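Local coordinates for protein apical membrane antigen AMA1 (Toxoplasma gondii ME49, PDB 4YIV) that acts in host cell invasion as an essential microneme protein of the moving junction, the ring formed between the parasite's apical tip and the host cell, at residues K64-Q69 with G99-N104; N79-V84 with H208-G213; G235-V240 with D248-T253; F302-T307 with K312-D317. One frame throughout, in Å; residues are numbered along the deposited sequence.

How the interactions relate
Interactions 1 and 2 are buried, mainly apolar contacts of loop against strand, with no hydrogen bond between their segments; their centres lie about 6 Å apart, and the backbone of F101 meets that of F80 where they touch. Interactions 3 and 4 lie across the centre of the chain from interaction 2, about 30 Å or more from it between centres. They too form a pair, with R237 and F238 of interaction 3 packed on F302 and Y304 of interaction 4. Both are built on hairpins: interaction 4 is a regular strand ladder, partly buried, whereas interaction 3 is where a hairpin strand breaks into a turn. Each carries a weak salt bridge, from a partly exposed basic side chain.

Interaction 1. Residues K64-Q69 with G99-N104; sequences KHIELQ and GGFNLN
The apolar contacts centre on the ring of F101, which receives I66 and L68 from the strand 65-68. The I66 and F101 side chains cross at about a right angle, setting the methyl CG2 of I66 on the outer end of the ring, 3.8 Å from F101 CE2. That methyl reaches the ring because CG1 turns beside the backbone N (chi1 -51°), which puts CG2 trans to that N. L68, two residues on and so on the same side of the strand, slides past F101 in the opposite direction and brings CD2 to 4.2 Å from F101 CZ. Both aliphatic groups approach the ring obliquely.

A polar atom enters once, as a van der Waals neighbour: the other methyl of L68, CD1, lies 4.0 Å from G99 O. F101 is also met edge-to-face by F198, and its backbone bonds to F80.

Within the AMA1 family region, the two-stranded sheet 65-68/198-201 thus holds the loop after helix 87-93 mainly by packing of hydrocarbon. N102 is held by D83 and S114, G99 O by Q70, which follows Q69; between the segments themselves, with no hydrogen bond, the seating rests on side-chain shape.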
# COMPACT_ATOMS: atom_id res chain seq x y z
N LYS A 64 -5.06 -3.55 1.15
CA LYS A 64 -4.33 -4.57 1.92
C LYS A 64 -5.10 -4.97 3.15
O LYS A 64 -5.55 -4.14 3.91
CB LYS A 64 -2.91 -4.10 2.33
CG LYS A 64 -2.25 -4.98 3.40
CD LYS A 64 -0.84 -4.48 3.73
CE LYS A 64 -0.20 -5.26 4.91
NZ LYS A 64 1.25 -4.94 5.04
N HIS A 65 -5.22 -6.28 3.34
CA HIS A 65 -5.81 -6.83 4.54
C HIS A 65 -5.03 -8.10 4.90
O HIS A 65 -4.29 -8.63 4.07
CB HIS A 65 -7.31 -7.14 4.36
CG HIS A 65 -7.64 -7.98 3.16
ND1 HIS A 65 -7.56 -7.51 1.87
CD2 HIS A 65 -8.12 -9.25 3.07
CE1 HIS A 65 -7.93 -8.46 1.03
NE2 HIS A 65 -8.27 -9.53 1.73
N ILE A 66 -5.20 -8.56 6.12
CA ILE A 66 -4.51 -9.76 6.59
C ILE A 66 -5.52 -10.91 6.62
O ILE A 66 -6.50 -10.85 7.33
CB ILE A 66 -3.90 -9.55 7.98
CG1 ILE A 66 -3.04 -8.25 8.02
CG2 ILE A 66 -3.03 -10.77 8.35
CD1 ILE A 66 -1.89 -8.27 6.98
N GLU A 67 -5.27 -11.94 5.83
CA GLU A 67 -6.14 -13.09 5.75
C GLU A 67 -5.74 -14.12 6.80
O GLU A 67 -4.57 -14.51 6.83
CB GLU A 67 -6.04 -13.69 4.34
CG GLU A 67 -6.81 -14.99 4.10
CD GLU A 67 -6.52 -15.55 2.69
OE1 GLU A 67 -7.34 -15.37 1.77
OE2 GLU A 67 -5.45 -16.13 2.51
N LEU A 68 -6.70 -14.60 7.60
CA LEU A 68 -6.37 -15.51 8.70
C LEU A 68 -6.66 -16.96 8.32
O LEU A 68 -7.41 -17.22 7.39
CB LEU A 68 -7.16 -15.15 9.96
CG LEU A 68 -7.18 -13.68 10.38
CD1 LEU A 68 -7.77 -13.58 11.77
CD2 LEU A 68 -5.81 -13.06 10.33
N GLN A 69 -6.08 -17.90 9.06
CA GLN A 69 -6.33 -19.33 8.79
C GLN A 69 -6.80 -20.06 10.07
O GLN A 69 -6.22 -21.08 10.48
CB GLN A 69 -5.06 -19.99 8.22
CG GLN A 69 -4.62 -19.50 6.80
CD GLN A 69 -5.60 -19.86 5.70
OE1 GLN A 69 -6.33 -20.86 5.77
NE2 GLN A 69 -5.64 -19.03 4.66
N GLY A 99 -10.49 -14.59 17.63
CA GLY A 99 -10.53 -13.13 17.49
C GLY A 99 -9.66 -12.64 16.34
O GLY A 99 -9.38 -13.38 15.38
N GLY A 100 -9.23 -11.37 16.42
CA GLY A 100 -8.42 -10.79 15.37
C GLY A 100 -7.30 -9.94 15.93
O GLY A 100 -6.69 -10.28 16.96
N PHE A 101 -7.03 -8.84 15.24
CA PHE A 101 -5.83 -8.04 15.49
C PHE A 101 -6.15 -6.72 16.17
O PHE A 101 -5.23 -6.04 16.63
CB PHE A 101 -5.10 -7.73 14.20
CG PHE A 101 -4.33 -8.89 13.59
CD1 PHE A 101 -4.43 -10.19 14.06
CD2 PHE A 101 -3.50 -8.64 12.52
CE1 PHE A 101 -3.69 -11.20 13.46
CE2 PHE A 101 -2.79 -9.63 11.92
CZ PHE A 101 -2.87 -10.93 12.41
N ASN A 102 -7.43 -6.35 16.19
CA ASN A 102 -7.87 -5.08 16.72
C ASN A 102 -7.60 -4.86 18.20
O ASN A 102 -7.82 -5.73 19.02
CB ASN A 102 -9.37 -4.90 16.44
CG ASN A 102 -9.86 -3.50 16.73
OD1 ASN A 102 -9.50 -2.55 16.04
ND2 ASN A 102 -10.68 -3.37 17.76
N LEU A 103 -7.14 -3.66 18.53
CA LEU A 103 -6.84 -3.32 19.90
C LEU A 103 -8.16 -3.29 20.66
O LEU A 103 -9.09 -2.61 20.26
CB LEU A 103 -6.15 -1.96 19.94
CG LEU A 103 -5.80 -1.35 21.29
CD1 LEU A 103 -4.50 -0.58 21.16
CD2 LEU A 103 -6.92 -0.44 21.73
N ASN A 104 -8.22 -4.05 21.75
CA ASN A 104 -9.44 -4.16 22.55
C ASN A 104 -9.47 -3.36 23.84
O ASN A 104 -10.41 -3.46 24.61
CB ASN A 104 -9.75 -5.62 22.84
CG ASN A 104 -8.79 -6.24 23.83
OD1 ASN A 104 -7.89 -5.57 24.32
ND2 ASN A 104 -9.00 -7.50 24.14

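Interaction 2. Residues N79-V84 with H208-G213. With CO (cobalt (II) ion), chain H.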
# COMPACT_ATOMS: atom_id res chain seq x y z
N ASN A 79 -11.44 -13.00 10.72
CA ASN A 79 -11.45 -11.57 10.42
C ASN A 79 -10.49 -10.77 11.30
O ASN A 79 -10.66 -10.66 12.52
CB ASN A 79 -12.89 -11.07 10.57
CG ASN A 79 -13.06 -9.58 10.30
OD1 ASN A 79 -12.14 -8.87 9.89
ND2 ASN A 79 -14.27 -9.11 10.55
N PHE A 80 -9.49 -10.18 10.67
CA PHE A 80 -8.40 -9.58 11.43
C PHE A 80 -8.82 -8.30 12.09
O PHE A 80 -8.13 -7.80 12.96
CB PHE A 80 -7.18 -9.35 10.53
CG PHE A 80 -7.24 -8.13 9.63
CD1 PHE A 80 -8.21 -7.97 8.64
CD2 PHE A 80 -6.23 -7.18 9.72
CE1 PHE A 80 -8.20 -6.86 7.81
CE2 PHE A 80 -6.21 -6.08 8.90
CZ PHE A 80 -7.19 -5.92 7.94
N LEU A 81 -9.98 -7.77 11.69
CA LEU A 81 -10.49 -6.57 12.33
C LEU A 81 -11.28 -6.86 13.63
O LEU A 81 -11.63 -5.95 14.38
CB LEU A 81 -11.34 -5.79 11.33
CG LEU A 81 -10.56 -5.21 10.13
CD1 LEU A 81 -11.50 -4.37 9.24
CD2 LEU A 81 -9.30 -4.40 10.56
N GLU A 82 -11.53 -8.13 13.93
CA GLU A 82 -12.09 -8.49 15.23
C GLU A 82 -11.08 -8.15 16.34
O GLU A 82 -9.87 -8.18 16.11
CB GLU A 82 -12.45 -10.00 15.28
CG GLU A 82 -13.51 -10.42 14.29
CD GLU A 82 -14.92 -10.35 14.83
OE1 GLU A 82 -15.83 -10.02 14.04
OE2 GLU A 82 -15.14 -10.63 16.03
N ASP A 83 -11.59 -7.84 17.53
CA ASP A 83 -10.77 -7.66 18.73
C ASP A 83 -9.78 -8.80 18.98
O ASP A 83 -10.11 -9.98 18.77
CB ASP A 83 -11.68 -7.56 19.97
CG ASP A 83 -12.23 -6.16 20.21
OD1 ASP A 83 -11.89 -5.22 19.46
OD2 ASP A 83 -13.00 -5.99 21.17
N VAL A 84 -8.58 -8.47 19.46
CA VAL A 84 -7.73 -9.47 20.10
C VAL A 84 -8.53 -10.14 21.23
O VAL A 84 -9.33 -9.49 21.90
CB VAL A 84 -6.41 -8.89 20.67
CG1 VAL A 84 -5.57 -8.32 19.50
CG2 VAL A 84 -6.67 -7.82 21.70
N HIS A 208 -11.58 -3.59 -0.95
CA HIS A 208 -10.98 -2.42 -1.57
C HIS A 208 -11.21 -1.19 -0.72
O HIS A 208 -10.54 -0.19 -0.87
CB HIS A 208 -11.56 -2.20 -2.97
CG HIS A 208 -11.26 -3.31 -3.92
ND1 HIS A 208 -11.78 -3.35 -5.19
CD2 HIS A 208 -10.51 -4.43 -3.79
CE1 HIS A 208 -11.36 -4.43 -5.81
NE2 HIS A 208 -10.59 -5.12 -4.97
N HIS A 209 -12.14 -1.28 0.20
CA HIS A 209 -12.46 -0.18 1.07
C HIS A 209 -11.57 -0.14 2.31
O HIS A 209 -11.68 0.77 3.12
CB HIS A 209 -13.94 -0.27 1.45
CG HIS A 209 -14.27 -1.48 2.25
ND1 HIS A 209 -14.33 -2.75 1.71
CD2 HIS A 209 -14.52 -1.62 3.57
CE1 HIS A 209 -14.60 -3.62 2.67
NE2 HIS A 209 -14.72 -2.96 3.81
N LEU A 210 -10.70 -1.15 2.46
CA LEU A 210 -9.77 -1.21 3.60
C LEU A 210 -8.41 -0.67 3.18
O LEU A 210 -7.90 -1.03 2.12
CB LEU A 210 -9.61 -2.63 4.10
CG LEU A 210 -10.90 -3.25 4.65
CD1 LEU A 210 -10.56 -4.60 5.21
CD2 LEU A 210 -11.57 -2.37 5.70
N ILE A 211 -7.84 0.18 4.01
CA ILE A 211 -6.57 0.80 3.71
C ILE A 211 -5.65 0.56 4.90
O ILE A 211 -5.92 1.03 6.00
CB ILE A 211 -6.73 2.26 3.43
CG1 ILE A 211 -7.65 2.43 2.21
CG2 ILE A 211 -5.40 2.90 3.12
CD1 ILE A 211 -8.43 3.66 2.26
N TYR A 212 -4.55 -0.14 4.66
CA TYR A 212 -3.60 -0.51 5.73
C TYR A 212 -2.47 0.49 5.77
O TYR A 212 -1.99 0.90 4.73
CB TYR A 212 -3.05 -1.91 5.47
CG TYR A 212 -2.23 -2.49 6.61
CD1 TYR A 212 -0.87 -2.17 6.78
CD2 TYR A 212 -2.79 -3.42 7.46
CE1 TYR A 212 -0.12 -2.72 7.84
CE2 TYR A 212 -2.05 -3.99 8.49
CZ TYR A 212 -0.73 -3.63 8.69
OH TYR A 212 -0.02 -4.24 9.72
N GLY A 213 -2.03 0.88 6.97
CA GLY A 213 -0.85 1.73 7.05
C GLY A 213 -0.10 1.62 8.36
O GLY A 213 -0.68 1.30 9.40
CO CO H . -13.62 -1.97 -6.12
O HOH W 1 -13.83 -3.74 -7.91
O HOH W 2 -12.42 -0.89 -7.64
O HOH W 3 -14.88 -2.32 -4.46
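The ring of F80 is met at its edge by L210, whose CD1 lies near the ring plane, 4.2 Å from F80 CE1. One face of the same ring is covered from within its own segment by L81, with CD2 3.7 Å above the plane and displaced toward the rim. L210 in turn sits on a flat group of its own: its CG lies 3.9 Å above one face of the H209 imidazole. F80 takes the crowded position, with CG between the backbone N and the carbonyl carbon (chi1 79°), and this brings the ring alongside L210, the two side chains running past each other in opposite directions.

L81 and L210 meet differently, reaching toward each other tip to tip, with L81 CD1 4.1 Å from L210 CD2. F80 and L81 are the central residues of a type I beta turn from N79 to E82, closed by E82 N to N79 O at 3.0 Å. An Asx turn overlies it: L81 N donates to N79 OD1 at 3.0 Å, approaching from well above the carbonyl plane (56° out of it). L210 opens the strand 210-213, part of the five-stranded antiparallel sheet of this PAN-type domain, and F80 also packs on V160 of the neighbouring strand 159-162 and on H65, I66 and L68.

Just before that strand, away from the apolar contact, H208 ND1 binds a cobalt(II) ion at 2.5 Å, with three waters as further ligands. The other ring nitrogen, NE2, is hydrogen-bonded to S203 O; with the metal bond this fixes the ring's rotation, and W267 stacks against it edge-to-face.

Interaction 3. Residues G235-V240 with D248-T253; sequences GYRFGV and DYTELT
F238 and Y249 form the tight part of the contact, lying side by side and pointing the same way, with F238 CB 3.5 Å from Y249 CZ. F238 O sits over one face of the tyrosine ring, offset toward its rim, and also accepts a weak hydrogen bond from Y249 N at 3.4 Å. Beside it the backbones are in close contact: G239 CA and D248 CA, a non-hydrogen-bonded antiparallel pair, are 3.8 Å apart.

This is the open end of a beta hairpin, strands 236-242 and 245-248, where the second strand breaks into the 3-10 turn 249-251. D248 makes the transition as an Asx turn: its carboxylate swings back over its own main chain (chi1 70°), and OD1 accepts from T250 N at 2.8 Å and, on the syn side, from T250 OG1.

Looser is the side of the partly exposed R237 and T250. The guanidinium of R237 and the D248 carboxylate have planes 76° apart, and the salt bridge from NH2 to D248 OD2 is weak, long at 3.4 Å and bent (140°); the stronger partner of the arginine is D326, at NE. At the other margin, V240 CG2 touches CD2 of the partly exposed L252 tip to tip at 3.7 Å.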
# COMPACT_ATOMS: atom_id res chain seq x y z
N GLY A 235 -4.16 4.54 -18.90
CA GLY A 235 -3.75 5.05 -20.21
C GLY A 235 -2.27 5.28 -20.41
O GLY A 235 -1.84 5.91 -21.38
N TYR A 236 -1.46 4.77 -19.49
CA TYR A 236 -0.01 4.94 -19.59
C TYR A 236 0.67 3.68 -19.05
O TYR A 236 0.14 3.05 -18.13
CB TYR A 236 0.46 6.15 -18.80
CG TYR A 236 0.03 7.50 -19.35
CD1 TYR A 236 0.82 8.19 -20.27
CD2 TYR A 236 -1.14 8.10 -18.91
CE1 TYR A 236 0.42 9.45 -20.76
CE2 TYR A 236 -1.53 9.35 -19.39
CZ TYR A 236 -0.76 10.01 -20.31
OH TYR A 236 -1.17 11.24 -20.77
N ARG A 237 1.81 3.33 -19.66
CA ARG A 237 2.75 2.31 -19.15
C ARG A 237 3.90 2.97 -18.43
O ARG A 237 4.49 3.93 -18.95
CB ARG A 237 3.33 1.47 -20.28
CG ARG A 237 2.34 0.76 -21.11
CD ARG A 237 3.07 0.00 -22.24
NE ARG A 237 2.15 -0.73 -23.09
CZ ARG A 237 2.53 -1.64 -23.98
NH1 ARG A 237 1.61 -2.25 -24.71
NH2 ARG A 237 3.81 -1.95 -24.12
N PHE A 238 4.23 2.46 -17.25
CA PHE A 238 5.40 2.89 -16.54
C PHE A 238 6.62 2.61 -17.42
O PHE A 238 6.63 1.62 -18.16
CB PHE A 238 5.56 2.16 -15.20
CG PHE A 238 4.66 2.62 -14.11
CD1 PHE A 238 4.28 3.95 -13.98
CD2 PHE A 238 4.21 1.71 -13.16
CE1 PHE A 238 3.48 4.35 -12.93
CE2 PHE A 238 3.39 2.11 -12.10
CZ PHE A 238 3.03 3.42 -11.98
N GLY A 239 7.62 3.46 -17.33
CA GLY A 239 8.85 3.27 -18.07
C GLY A 239 10.05 3.94 -17.45
O GLY A 239 9.93 4.67 -16.45
N VAL A 240 11.21 3.71 -18.05
CA VAL A 240 12.46 4.30 -17.61
C VAL A 240 13.17 5.01 -18.77
O VAL A 240 13.22 4.49 -19.89
CB VAL A 240 13.42 3.24 -17.02
CG1 VAL A 240 12.76 2.55 -15.83
CG2 VAL A 240 13.77 2.23 -18.08
N ASP A 248 9.23 1.46 -21.89
CA ASP A 248 8.31 0.88 -20.94
C ASP A 248 8.90 -0.46 -20.52
O ASP A 248 9.82 -0.96 -21.15
CB ASP A 248 6.90 0.71 -21.49
CG ASP A 248 6.79 -0.36 -22.58
OD1 ASP A 248 6.87 -1.57 -22.28
OD2 ASP A 248 6.54 0.02 -23.74
N TYR A 249 8.34 -1.04 -19.46
CA TYR A 249 8.97 -2.20 -18.85
C TYR A 249 9.13 -3.40 -19.79
O TYR A 249 10.03 -4.22 -19.58
CB TYR A 249 8.17 -2.63 -17.63
CG TYR A 249 8.17 -1.69 -16.45
CD1 TYR A 249 9.19 -0.77 -16.23
CD2 TYR A 249 7.13 -1.76 -15.52
CE1 TYR A 249 9.17 0.05 -15.15
CE2 TYR A 249 7.11 -0.95 -14.43
CZ TYR A 249 8.11 -0.04 -14.25
OH TYR A 249 8.05 0.74 -13.13
N THR A 250 8.28 -3.53 -20.80
CA THR A 250 8.37 -4.72 -21.65
C THR A 250 9.68 -4.75 -22.44
O THR A 250 10.03 -5.76 -23.01
CB THR A 250 7.20 -4.82 -22.64
OG1 THR A 250 7.22 -3.71 -23.55
CG2 THR A 250 5.88 -4.90 -21.91
N GLU A 251 10.41 -3.63 -22.44
CA GLU A 251 11.66 -3.53 -23.18
C GLU A 251 12.88 -3.81 -22.31
O GLU A 251 14.00 -3.84 -22.82
CB GLU A 251 11.82 -2.13 -23.80
CG GLU A 251 10.84 -1.83 -24.92
CD GLU A 251 11.33 -0.70 -25.83
OE1 GLU A 251 12.47 -0.80 -26.35
OE2 GLU A 251 10.58 0.28 -26.01
N LEU A 252 12.67 -3.99 -21.01
CA LEU A 252 13.79 -4.18 -20.10
C LEU A 252 13.98 -5.67 -19.87
O LEU A 252 13.02 -6.44 -19.87
CB LEU A 252 13.55 -3.44 -18.77
CG LEU A 252 13.20 -1.95 -18.86
CD1 LEU A 252 12.98 -1.40 -17.45
CD2 LEU A 252 14.26 -1.14 -19.61
N THR A 253 15.22 -6.09 -19.67
CA THR A 253 15.53 -7.52 -19.57
C THR A 253 15.05 -8.16 -18.27
O THR A 253 14.64 -9.32 -18.27
CB THR A 253 17.06 -7.76 -19.72
OG1 THR A 253 17.49 -7.27 -20.99
CG2 THR A 253 17.39 -9.25 -19.65

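Interaction 4. Residues F302-T307 with K312-D317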
# COMPACT_ATOMS: atom_id res chain seq x y z
N PHE A 302 2.24 -2.95 -15.01
CA PHE A 302 1.06 -2.58 -15.79
C PHE A 302 0.44 -3.71 -16.56
O PHE A 302 1.09 -4.66 -17.01
CB PHE A 302 1.36 -1.42 -16.76
CG PHE A 302 2.52 -1.66 -17.71
CD1 PHE A 302 2.35 -2.32 -18.93
CD2 PHE A 302 3.80 -1.18 -17.38
CE1 PHE A 302 3.44 -2.49 -19.81
CE2 PHE A 302 4.87 -1.33 -18.26
CZ PHE A 302 4.69 -1.99 -19.47
N TYR A 303 -0.87 -3.57 -16.68
CA TYR A 303 -1.66 -4.36 -17.57
C TYR A 303 -1.55 -3.78 -18.97
O TYR A 303 -1.53 -2.56 -19.15
CB TYR A 303 -3.08 -4.37 -17.09
CG TYR A 303 -3.99 -5.06 -18.04
CD1 TYR A 303 -4.57 -4.36 -19.08
CD2 TYR A 303 -4.26 -6.41 -17.90
CE1 TYR A 303 -5.39 -4.98 -19.96
CE2 TYR A 303 -5.09 -7.04 -18.80
CZ TYR A 303 -5.66 -6.30 -19.82
OH TYR A 303 -6.50 -6.88 -20.74
N TYR A 304 -1.46 -4.65 -19.97
CA TYR A 304 -1.49 -4.23 -21.37
C TYR A 304 -1.97 -5.41 -22.19
O TYR A 304 -2.15 -6.50 -21.66
CB TYR A 304 -0.12 -3.76 -21.85
CG TYR A 304 0.94 -4.85 -21.95
CD1 TYR A 304 1.52 -5.39 -20.81
CD2 TYR A 304 1.35 -5.33 -23.18
CE1 TYR A 304 2.47 -6.39 -20.90
CE2 TYR A 304 2.30 -6.32 -23.29
CZ TYR A 304 2.87 -6.85 -22.15
OH TYR A 304 3.82 -7.83 -22.27
N VAL A 305 -2.20 -5.17 -23.47
CA VAL A 305 -2.70 -6.19 -24.37
C VAL A 305 -1.64 -6.44 -25.42
O VAL A 305 -1.17 -5.51 -26.08
CB VAL A 305 -4.02 -5.78 -25.02
CG1 VAL A 305 -4.48 -6.85 -26.01
CG2 VAL A 305 -5.07 -5.57 -23.94
N ASP A 306 -1.21 -7.69 -25.51
CA ASP A 306 -0.15 -8.08 -26.41
C ASP A 306 -0.68 -8.02 -27.85
O ASP A 306 -1.89 -8.01 -28.07
CB ASP A 306 0.34 -9.49 -26.05
CG ASP A 306 1.70 -9.82 -26.64
OD1 ASP A 306 2.63 -8.99 -26.53
OD2 ASP A 306 1.81 -10.93 -27.21
N THR A 307 0.22 -7.97 -28.83
CA THR A 307 -0.16 -7.87 -30.24
C THR A 307 -1.14 -9.00 -30.63
O THR A 307 -1.97 -8.84 -31.52
CB THR A 307 1.08 -7.93 -31.15
OG1 THR A 307 1.71 -9.21 -31.01
CG2 THR A 307 2.08 -6.82 -30.78
N LYS A 312 -1.73 -9.12 -20.61
CA LYS A 312 -0.47 -9.44 -19.93
C LYS A 312 -0.16 -8.43 -18.81
O LYS A 312 -0.70 -7.33 -18.78
CB LYS A 312 0.68 -9.50 -20.94
CG LYS A 312 0.53 -10.73 -21.85
CD LYS A 312 1.70 -10.94 -22.75
CE LYS A 312 1.58 -12.25 -23.53
NZ LYS A 312 2.80 -12.45 -24.36
N CYS A 313 0.71 -8.84 -17.92
CA CYS A 313 1.10 -8.01 -16.82
C CYS A 313 2.59 -7.92 -16.77
O CYS A 313 3.24 -8.90 -16.65
CB CYS A 313 0.57 -8.58 -15.52
SG CYS A 313 0.89 -7.55 -14.09
N ALA A 314 3.12 -6.72 -16.89
CA ALA A 314 4.55 -6.49 -16.82
C ALA A 314 4.92 -5.93 -15.48
O ALA A 314 4.42 -4.88 -15.08
CB ALA A 314 5.00 -5.55 -17.89
N LEU A 315 5.86 -6.61 -14.81
CA LEU A 315 6.30 -6.25 -13.46
C LEU A 315 7.79 -5.96 -13.35
O LEU A 315 8.63 -6.69 -13.92
CB LEU A 315 5.97 -7.38 -12.52
CG LEU A 315 4.54 -7.87 -12.51
CD1 LEU A 315 4.47 -9.19 -11.84
CD2 LEU A 315 3.72 -6.90 -11.73
N SER A 316 8.12 -4.89 -12.64
CA SER A 316 9.51 -4.43 -12.54
C SER A 316 9.79 -3.82 -11.16
O SER A 316 8.86 -3.36 -10.50
CB SER A 316 9.78 -3.40 -13.63
OG SER A 316 11.05 -2.82 -13.46
N ASP A 317 11.06 -3.82 -10.74
CA ASP A 317 11.48 -3.11 -9.54
C ASP A 317 12.11 -1.77 -9.87
O ASP A 317 12.62 -1.07 -8.99
CB ASP A 317 12.47 -3.96 -8.71
CG ASP A 317 13.76 -4.29 -9.46
OD1 ASP A 317 13.93 -3.82 -10.61
OD2 ASP A 317 14.62 -5.01 -8.89
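K312 has by far the most surface buried here, and it meets Y304 and D306 at different points along its side chain. Its CB lies against the tyrosine ring, 3.6 Å from Y304 CE1, and its CD passes the phenol oxygen and D306 CB. Extended beyond CG, the chain then runs across D306 to bring NZ 3.4 Å from D306 OD2. That salt bridge is weak, with E310 a second, distant and weak partner of the amine; through CB and CD, the aliphatic part of the lysine does much of the packing.

A314 ranks second. Its methyl makes a CH-pi contact over one face of F302, with CB 4.0 Å from the ring centroid and 17° off the normal. A chi1 of 55° tucks the F302 ring back over its own backbone, where it meets that methyl. The same CB lies 4.0 Å from Y304 CE1, so the alanine serves two rings.

Beneath these side chains is a regular antiparallel ladder. F302 pairs with A314 and Y304 with K312, each through two hydrogen bonds, as in A314 N to F302 O at 2.9 Å; Y303 and C313 form the non-hydrogen-bonded pair between them.

Strands 300-305 and 311-316 are a hairpin within a five-stranded antiparallel sheet, flanked by 329-333 and 256-259. On the face of Y303 and C313 lies helix 263-272, tied to the sheet by the C313-C266 disulfide; on the face of F302 and Y304, R237 of strand 236-242 packs against both rings.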